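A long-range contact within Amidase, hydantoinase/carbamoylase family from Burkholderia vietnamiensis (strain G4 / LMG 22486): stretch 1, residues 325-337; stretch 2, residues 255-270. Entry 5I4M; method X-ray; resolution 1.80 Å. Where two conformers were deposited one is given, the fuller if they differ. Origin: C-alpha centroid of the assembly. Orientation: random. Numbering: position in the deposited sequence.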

ATOM      1  N   ASP A 325     -12.865 -17.062  13.232  1.00 12.44           N
ATOM      2  CA  ASP A 325     -14.117 -16.625  13.841  1.00 15.78           C
ATOM      3  C   ASP A 325     -14.213 -15.105  13.876  1.00 16.40           C
ATOM      4  O   ASP A 325     -15.249 -14.527  13.519  1.00 15.03           O
ATOM      5  CB  ASP A 325     -14.218 -17.204  15.252  1.00 17.85           C
ATOM      6  CG  ASP A 325     -15.498 -16.815  15.947  1.00 30.20           C
ATOM      7  OD1 ASP A 325     -16.576 -17.196  15.449  1.00 34.09           O
ATOM      8  OD2 ASP A 325     -15.426 -16.140  16.996  1.00 37.45           O
ATOM      9  N   GLY A 326     -13.140 -14.438  14.308  1.00 13.03           N
ATOM     10  CA  GLY A 326     -13.194 -12.993  14.444  1.00 10.50           C
ATOM     11  C   GLY A 326     -13.263 -12.291  13.103  1.00 12.35           C
ATOM     12  O   GLY A 326     -13.917 -11.253  12.970  1.00 11.00           O
ATOM     13  N   VAL A 327     -12.576 -12.835  12.096  1.00  8.75           N
ATOM     14  CA  VAL A 327     -12.637 -12.259  10.754  1.00  9.82           C
ATOM     15  C   VAL A 327     -14.057 -12.344  10.213  1.00 12.39           C
ATOM     16  O   VAL A 327     -14.573 -11.385   9.624  1.00 13.25           O
ATOM     17  CB  VAL A 327     -11.633 -12.972   9.828  1.00  8.78           C
ATOM     18  CG1 VAL A 327     -11.970 -12.724   8.352  1.00  9.44           C
ATOM     19  CG2 VAL A 327     -10.195 -12.523  10.141  1.00  8.24           C
ATOM     20  N   ALA A 328     -14.713 -13.495  10.403  1.00  9.98           N
ATOM     21  CA  ALA A 328     -16.093 -13.633   9.940  1.00 11.25           C
ATOM     22  C   ALA A 328     -17.005 -12.634  10.633  1.00 10.82           C
ATOM     23  O   ALA A 328     -17.896 -12.053  10.005  1.00 16.27           O
ATOM     24  CB  ALA A 328     -16.599 -15.053  10.181  1.00 12.52           C
ATOM     25  N   ARG A 329     -16.809 -12.429  11.934  1.00 12.17           N
ATOM     26  CA  ARG A 329     -17.671 -11.503  12.663  1.00 11.28           C
ATOM     27  C   ARG A 329     -17.486 -10.078  12.161  1.00 10.11           C
ATOM     28  O   ARG A 329     -18.464  -9.346  11.957  1.00 15.29           O
ATOM     29  CB  ARG A 329     -17.374 -11.589  14.154  1.00 16.32           C
ATOM     30  CG  ARG A 329     -18.096 -10.530  14.983  1.00 35.15           C
ATOM     31  CD  ARG A 329     -17.560 -10.496  16.410  1.00 45.77           C
ATOM     32  NE  ARG A 329     -16.100 -10.572  16.438  1.00 52.21           N
ATOM     33  CZ  ARG A 329     -15.286  -9.531  16.265  1.00 50.99           C
ATOM     34  NH1 ARG A 329     -15.792  -8.319  16.049  1.00 50.02           N
ATOM     35  NH2 ARG A 329     -13.968  -9.705  16.305  1.00 40.12           N
ATOM     36  N   ILE A 330     -16.234  -9.669  11.956  1.00 11.59           N
ATOM     37  CA  ILE A 330     -15.959  -8.318  11.477  1.00 12.44           C
ATOM     38  C   ILE A 330     -16.555  -8.113  10.092  1.00 13.69           C
ATOM     39  O   ILE A 330     -17.169  -7.076   9.812  1.00 12.85           O
ATOM     40  CB  ILE A 330     -14.439  -8.057  11.497  1.00 11.52           C
ATOM     41  CG1 ILE A 330     -13.966  -7.859  12.940  1.00 11.07           C
ATOM     42  CG2 ILE A 330     -14.083  -6.850  10.629  1.00 12.37           C
ATOM     43  CD1 ILE A 330     -12.458  -8.003  13.121  1.00 10.83           C
ATOM     44  N   ALA A 331     -16.395  -9.101   9.206  1.00  8.91           N
ATOM     45  CA  ALA A 331     -16.921  -8.964   7.852  1.00 12.85           C
ATOM     46  C   ALA A 331     -18.438  -8.917   7.858  1.00 15.28           C
ATOM     47  O   ALA A 331     -19.048  -8.155   7.095  1.00 16.38           O
ATOM     48  CB  ALA A 331     -16.433 -10.116   6.974  1.00 12.23           C
ATOM     49  N   ALA A 332     -19.065  -9.727   8.715  1.00 14.81           N
ATOM     50  CA  ALA A 332     -20.522  -9.761   8.776  1.00 17.78           C
ATOM     51  C   ALA A 332     -21.086  -8.450   9.298  1.00 15.74           C
ATOM     52  O   ALA A 332     -22.154  -8.012   8.854  1.00 18.33           O
ATOM     53  CB  ALA A 332     -20.983 -10.922   9.657  1.00 18.72           C
ATOM     54  N   ASP A 333     -20.393  -7.820  10.249  1.00 15.27           N
ATOM     55  CA  ASP A 333     -20.886  -6.569  10.816  0.53 17.12           C
ATOM     56  C   ASP A 333     -20.854  -5.443   9.790  1.00 17.70           C
ATOM     57  O   ASP A 333     -21.772  -4.615   9.740  1.00 18.80           O
ATOM     58  CB  ASP A 333     -20.065  -6.201  12.050  0.53 18.24           C
ATOM     59  CG  ASP A 333     -20.413  -4.835  12.593  0.53 23.23           C
ATOM     60  OD1 ASP A 333     -21.464  -4.706  13.254  0.53 24.40           O
ATOM     61  OD2 ASP A 333     -19.633  -3.890  12.357  0.53 27.22           O
ATOM     62  N   ILE A 334     -19.817  -5.399   8.963  1.00  9.79           N
ATOM     63  CA  ILE A 334     -19.691  -4.356   7.948  1.00 12.02           C
ATOM     64  C   ILE A 334     -20.434  -4.730   6.674  1.00 16.33           C
ATOM     65  O   ILE A 334     -20.996  -3.867   5.994  1.00 14.52           O
ATOM     66  CB  ILE A 334     -18.196  -4.090   7.669  1.00 10.28           C
ATOM     67  CG1 ILE A 334     -17.497  -3.605   8.934  1.00  9.29           C
ATOM     68  CG2 ILE A 334     -18.006  -3.080   6.516  1.00 10.17           C
ATOM     69  CD1 ILE A 334     -15.988  -3.548   8.799  1.00 10.17           C
ATOM     70  N   GLY A 335     -20.448  -6.011   6.325  1.00 12.61           N
ATOM     71  CA  GLY A 335     -20.993  -6.419   5.047  1.00 15.45           C
ATOM     72  C   GLY A 335     -19.913  -6.595   4.000  1.00 16.80           C
ATOM     73  O   GLY A 335     -20.095  -6.243   2.831  1.00 18.63           O
ATOM     74  N   LEU A 336     -18.781  -7.145   4.405  1.00 14.04           N
ATOM     75  CA  LEU A 336     -17.683  -7.428   3.496  1.00 10.65           C
ATOM     76  C   LEU A 336     -17.728  -8.887   3.060  1.00 12.34           C
ATOM     77  O   LEU A 336     -18.168  -9.758   3.813  1.00 12.15           O
ATOM     78  CB  LEU A 336     -16.344  -7.131   4.174  1.00  7.94           C
ATOM     79  CG  LEU A 336     -16.166  -5.725   4.743  1.00 10.99           C
ATOM     80  CD1 LEU A 336     -14.870  -5.632   5.559  1.00  7.57           C
ATOM     81  CD2 LEU A 336     -16.155  -4.693   3.616  1.00 10.59           C
ATOM     82  N   ASP A 337     -17.277  -9.142   1.826  1.00  9.39           N
ATOM     83  CA  ASP A 337     -16.967 -10.493   1.372  1.00 13.33           C
ATOM     84  C   ASP A 337     -15.541 -10.829   1.795  1.00 14.12           C
ATOM     85  O   ASP A 337     -14.665  -9.965   1.773  1.00 13.40           O
ATOM     86  CB  ASP A 337     -17.101 -10.610  -0.149  1.00 14.64           C
ATOM     87  CG  ASP A 337     -18.535 -10.457  -0.626  1.00 28.81           C
ATOM     88  OD1 ASP A 337     -19.461 -10.751   0.158  1.00 30.14           O
ATOM     89  OD2 ASP A 337     -18.734 -10.040  -1.787  1.00 35.67           O
TER
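Stretch 2 (255-270) RRRDALLGASRVVDLV

Residues 325-334 of stretch 1 form the last turns of a helix that begins earlier in the chain. Stretch 2 starts as an irregular segment, becomes helical at Ala259 and remains so through Val270 and beyond. The two helices run in nearly opposite directions, their axes at 152° and 9.6 Å apart at closest approach, so that the start of the first segment meets the end of the second: Gly326 lies by Leu269, Val327 by Val266, Ile330 by Gly262 and Ile334 by Arg257.

Gly326 leaves room for a leucine. Its CA lies 3.6 Å from Leu269 CD2, and a CB here would come within 2.4 Å of that same methyl, a clash. One residue on, Val327 points sideways, yet its CG2 reaches Val266 CG1 at 3.9 Å, two compact branched side chains meeting in the buried part of the contact. Ala328 makes no contact, and Arg329, mostly solvent-facing, merely brings NH2 to 4.4 Å from Leu269 CD1.

Ile330 points toward the partner and is a knob in the hole formed by Gly262, Arg265, Val266 and Leu269. Its CD1 lies 3.8 Å from Val266 CG2, while its CG2 rests 3.7 Å from Gly262 O. Ala331 points away and Ala332 is out of reach. Asp333 begins sideways, but its end returns to form a salt bridge, OD2 to Arg265 NH1 at 3.6 Å. This is a long pairing, reinforced by two waters that each accept from Arg265 NH1 and donate to Asp333 OD2; one of them also donates to Ile330 O.

Ile334 has the largest area covered by the other stretch. Its CD1 comes 3.4 Å from Gly262 CA, where a CB on Gly262 would be tight against it, and its CG1 packs 3.8 Å from Arg265 NH1, beside the salt bridge. A water donates to both Ile334 O and Arg256 O, joining the two backbones.

Gly335 leaves the helix with positive phi, a conformation in which a CB would jam against the preceding carbonyl oxygen; glycine is therefore well suited here. Its own carbonyl receives the direct hydrogen bond across the contact, from Arg257 NH2 to Gly335 O at 2.6 Å. Leu336 then fills the space by the start of the second helix: CD2 is 3.8 Å from Ala259 CA, and CD1 is 3.8 Å from Gly262 CA, where a CB on Gly262 would clash with it. Nearby, Asp258 caps that helix, its OD1 accepting from Leu261 N at 2.9 Å.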

ATOM      1  N   ARG A 255     -24.441   3.014   5.638  1.00 15.47           N
ATOM      2  CA  ARG A 255     -24.537   2.055   4.547  1.00 13.68           C
ATOM      3  C   ARG A 255     -23.193   1.732   3.915  1.00 17.42           C
ATOM      4  O   ARG A 255     -23.144   0.910   2.992  1.00 16.85           O
ATOM      5  CB  ARG A 255     -25.502   2.560   3.475  1.00 14.89           C
ATOM      6  CG  ARG A 255     -24.939   3.667   2.616  1.00 15.56           C
ATOM      7  CD  ARG A 255     -25.916   3.994   1.508  1.00 27.22           C
ATOM      8  NE  ARG A 255     -27.146   4.593   2.017  1.00 27.68           N
ATOM      9  CZ  ARG A 255     -28.156   4.985   1.242  1.00 30.78           C
ATOM     10  NH1 ARG A 255     -28.078   4.825  -0.075  1.00 26.33           N
ATOM     11  NH2 ARG A 255     -29.238   5.538   1.780  1.00 30.83           N
ATOM     12  N   ARG A 256     -22.105   2.327   4.392  1.00  9.68           N
ATOM     13  CA  ARG A 256     -20.809   2.071   3.784  1.00  9.14           C
ATOM     14  C   ARG A 256     -20.342   0.648   4.041  1.00 15.50           C
ATOM     15  O   ARG A 256     -20.587   0.062   5.098  1.00 12.07           O
ATOM     16  CB  ARG A 256     -19.766   3.037   4.332  1.00  9.79           C
ATOM     17  CG  ARG A 256     -20.166   4.472   4.168  1.00  9.19           C
ATOM     18  CD  ARG A 256     -19.122   5.366   4.774  1.00  9.10           C
ATOM     19  NE  ARG A 256     -19.375   6.756   4.413  1.00  9.30           N
ATOM     20  CZ  ARG A 256     -18.428   7.679   4.370  1.00 12.17           C
ATOM     21  NH1 ARG A 256     -17.172   7.344   4.657  1.00  9.31           N
ATOM     22  NH2 ARG A 256     -18.734   8.919   4.032  1.00 10.15           N
ATOM     23  N   ARG A 257     -19.638   0.099   3.061  1.00  9.40           N
ATOM     24  CA  ARG A 257     -18.981  -1.197   3.193  0.57 10.10           C
ATOM     25  C   ARG A 257     -17.500  -0.947   2.953  1.00 10.28           C
ATOM     26  O   ARG A 257     -16.982  -1.141   1.851  1.00  9.93           O
ATOM     27  CB  ARG A 257     -19.592  -2.223   2.243  0.57 12.64           C
ATOM     28  CG  ARG A 257     -21.085  -2.413   2.520  0.57 14.56           C
ATOM     29  CD  ARG A 257     -21.631  -3.707   1.948  0.57 20.52           C
ATOM     30  NE  ARG A 257     -21.636  -3.742   0.490  0.57 24.87           N
ATOM     31  CZ  ARG A 257     -20.996  -4.653  -0.242  0.57 28.29           C
ATOM     32  NH1 ARG A 257     -21.068  -4.613  -1.565  0.57 31.09           N
ATOM     33  NH2 ARG A 257     -20.289  -5.612   0.341  0.57 22.73           N
ATOM     34  N   ASP A 258     -16.833  -0.477   4.012  1.00 11.51           N
ATOM     35  CA  ASP A 258     -15.449  -0.011   3.983  1.00  8.17           C
ATOM     36  C   ASP A 258     -14.508  -1.180   4.258  1.00  8.51           C
ATOM     37  O   ASP A 258     -14.450  -1.688   5.385  1.00  8.64           O
ATOM     38  CB  ASP A 258     -15.280   1.100   5.021  1.00  8.40           C
ATOM     39  CG  ASP A 258     -13.951   1.818   4.913  1.00 11.95           C
ATOM     40  OD1 ASP A 258     -12.938   1.133   4.649  1.00 12.33           O
ATOM     41  OD2 ASP A 258     -13.925   3.071   5.093  1.00 10.97           O
ATOM     42  N   ALA A 259     -13.752  -1.597   3.234  1.00  8.20           N
ATOM     43  CA  ALA A 259     -12.871  -2.750   3.402  1.00  9.88           C
ATOM     44  C   ALA A 259     -11.661  -2.424   4.268  1.00  8.01           C
ATOM     45  O   ALA A 259     -11.100  -3.322   4.903  1.00  8.72           O
ATOM     46  CB  ALA A 259     -12.411  -3.280   2.040  1.00  7.70           C
ATOM     47  N   LEU A 260     -11.227  -1.167   4.300  1.00  7.94           N
ATOM     48  CA  LEU A 260     -10.118  -0.827   5.184  1.00  6.49           C
ATOM     49  C   LEU A 260     -10.570  -0.745   6.640  1.00  6.78           C
ATOM     50  O   LEU A 260      -9.805  -1.075   7.549  1.00 11.13           O
ATOM     51  CB  LEU A 260      -9.467   0.487   4.720  1.00  8.25           C
ATOM     52  CG  LEU A 260      -8.276   0.984   5.547  1.00  7.67           C
ATOM     53  CD1 LEU A 260      -7.187  -0.079   5.582  1.00  7.44           C
ATOM     54  CD2 LEU A 260      -7.731   2.297   4.980  1.00  8.75           C
ATOM     55  N   LEU A 261     -11.794  -0.302   6.891  1.00 10.96           N
ATOM     56  CA  LEU A 261     -12.322  -0.391   8.244  1.00  8.55           C
ATOM     57  C   LEU A 261     -12.290  -1.832   8.729  1.00 12.50           C
ATOM     58  O   LEU A 261     -11.867  -2.109   9.859  1.00 10.11           O
ATOM     59  CB  LEU A 261     -13.744   0.162   8.286  1.00  9.12           C
ATOM     60  CG  LEU A 261     -14.418   0.220   9.662  1.00 10.39           C
ATOM     61  CD1 LEU A 261     -13.669   1.183  10.598  1.00  8.50           C
ATOM     62  CD2 LEU A 261     -15.868   0.607   9.523  1.00 13.05           C
ATOM     63  N   GLY A 262     -12.710  -2.764   7.870  1.00 11.37           N
ATOM     64  CA  GLY A 262     -12.652  -4.176   8.229  1.00 10.76           C
ATOM     65  C   GLY A 262     -11.231  -4.654   8.446  1.00 11.71           C
ATOM     66  O   GLY A 262     -10.917  -5.267   9.471  1.00 11.18           O
ATOM     67  N   ALA A 263     -10.349  -4.377   7.481  1.00  8.31           N
ATOM     68  CA  ALA A 263      -8.964  -4.819   7.608  1.00  6.46           C
ATOM     69  C   ALA A 263      -8.319  -4.251   8.864  1.00 11.26           C
ATOM     70  O   ALA A 263      -7.594  -4.958   9.575  1.00  9.17           O
ATOM     71  CB  ALA A 263      -8.167  -4.414   6.366  1.00  8.81           C
ATOM     72  N   SER A 264      -8.567  -2.972   9.149  1.00  8.93           N
ATOM     73  CA  SER A 264      -8.001  -2.351  10.343  1.00  8.37           C
ATOM     74  C   SER A 264      -8.499  -3.030  11.611  1.00  9.06           C
ATOM     75  O   SER A 264      -7.745  -3.194  12.582  1.00 10.57           O
ATOM     76  CB  SER A 264      -8.351  -0.862  10.370  1.00 10.36           C
ATOM     77  OG  SER A 264      -7.685  -0.198   9.314  1.00 12.27           O
ATOM     78  N   ARG A 265      -9.769  -3.421  11.634  1.00  9.85           N
ATOM     79  CA  ARG A 265     -10.255  -4.128  12.810  1.00  8.38           C
ATOM     80  C   ARG A 265      -9.581  -5.484  12.955  1.00  8.21           C
ATOM     81  O   ARG A 265      -9.386  -5.959  14.081  1.00 12.25           O
ATOM     82  CB  ARG A 265     -11.774  -4.259  12.745  1.00  9.49           C
ATOM     83  CG  ARG A 265     -12.432  -2.934  13.072  1.00  8.93           C
ATOM     84  CD  ARG A 265     -13.949  -2.963  12.922  1.00 12.25           C
ATOM     85  NE  ARG A 265     -14.499  -1.653  13.257  1.00 13.87           N
ATOM     86  CZ  ARG A 265     -15.736  -1.265  12.971  1.00 15.40           C
ATOM     87  NH1 ARG A 265     -16.564  -2.094  12.339  1.00 15.84           N
ATOM     88  NH2 ARG A 265     -16.140  -0.047  13.311  1.00 15.64           N
ATOM     89  N   VAL A 266      -9.200  -6.113  11.839  1.00  7.35           N
ATOM     90  CA  VAL A 266      -8.500  -7.392  11.939  1.00  9.84           C
ATOM     91  C   VAL A 266      -7.064  -7.181  12.404  1.00  9.98           C
ATOM     92  O   VAL A 266      -6.515  -8.017  13.130  1.00  8.83           O
ATOM     93  CB  VAL A 266      -8.558  -8.160  10.606  1.00  9.46           C
ATOM     94  CG1 VAL A 266      -7.785  -9.477  10.712  1.00  9.36           C
ATOM     95  CG2 VAL A 266     -10.018  -8.448  10.223  1.00  7.51           C
ATOM     96  N   VAL A 267      -6.433  -6.074  12.009  1.00  8.48           N
ATOM     97  CA  VAL A 267      -5.097  -5.781  12.533  1.00  7.27           C
ATOM     98  C   VAL A 267      -5.132  -5.743  14.056  1.00 12.77           C
ATOM     99  O   VAL A 267      -4.265  -6.316  14.734  1.00  9.47           O
ATOM    100  CB  VAL A 267      -4.564  -4.461  11.944  1.00  6.59           C
ATOM    101  CG1 VAL A 267      -3.297  -4.003  12.689  1.00  8.26           C
ATOM    102  CG2 VAL A 267      -4.261  -4.617  10.451  1.00  6.21           C
ATOM    103  N   ASP A 268      -6.155  -5.093  14.614  1.00 10.17           N
ATOM    104  CA  ASP A 268      -6.309  -5.022  16.065  1.00 11.99           C
ATOM    105  C   ASP A 268      -6.625  -6.393  16.650  1.00 15.27           C
ATOM    106  O   ASP A 268      -6.076  -6.772  17.693  1.00 13.30           O
ATOM    107  CB  ASP A 268      -7.411  -4.015  16.405  1.00 12.80           C
ATOM    108  CG  ASP A 268      -7.172  -3.286  17.716  1.00 26.60           C
ATOM    109  OD1 ASP A 268      -6.039  -3.320  18.238  1.00 27.18           O
ATOM    110  OD2 ASP A 268      -8.127  -2.652  18.212  1.00 34.13           O
ATOM    111  N   LEU A 269      -7.497  -7.153  15.986  1.00 11.08           N
ATOM    112  CA  LEU A 269      -7.815  -8.502  16.445  1.00 10.78           C
ATOM    113  C   LEU A 269      -6.581  -9.400  16.441  1.00 10.82           C
ATOM    114  O   LEU A 269      -6.359 -10.171  17.384  1.00 13.57           O
ATOM    115  CB  LEU A 269      -8.911  -9.102  15.561  1.00 11.05           C
ATOM    116  CG  LEU A 269      -9.180 -10.600  15.737  1.00 13.10           C
ATOM    117  CD1 LEU A 269      -9.777 -10.867  17.095  1.00 13.47           C
ATOM    118  CD2 LEU A 269     -10.086 -11.113  14.623  1.00 12.93           C
ATOM    119  N   VAL A 270      -5.776  -9.327  15.382  1.00  7.64           N
ATOM    120  CA  VAL A 270      -4.567 -10.145  15.296  1.00  7.36           C
ATOM    121  C   VAL A 270      -3.647  -9.857  16.473  1.00 12.90           C
ATOM    122  O   VAL A 270      -3.113 -10.775  17.107  1.00 11.71           O
ATOM    123  CB  VAL A 270      -3.861  -9.903  13.952  1.00  8.00           C
ATOM    124  CG1 VAL A 270      -2.398 -10.371  13.990  1.00  6.65           C
ATOM    125  CG2 VAL A 270      -4.626 -10.594  12.842  1.00  8.09           C
TER
HETATM  126  O   HOH W   1     -21.842  -1.525   6.887  1.00 33.06           O
HETATM  127  O   HOH W   2     -19.141  -6.625  -1.631  1.00 45.21           O
HETATM  128  O   HOH W   3     -16.701  -4.960  12.064  1.00 18.29           O
HETATM  129  O   HOH W   4     -19.384  -1.430  11.614  1.00 23.37           O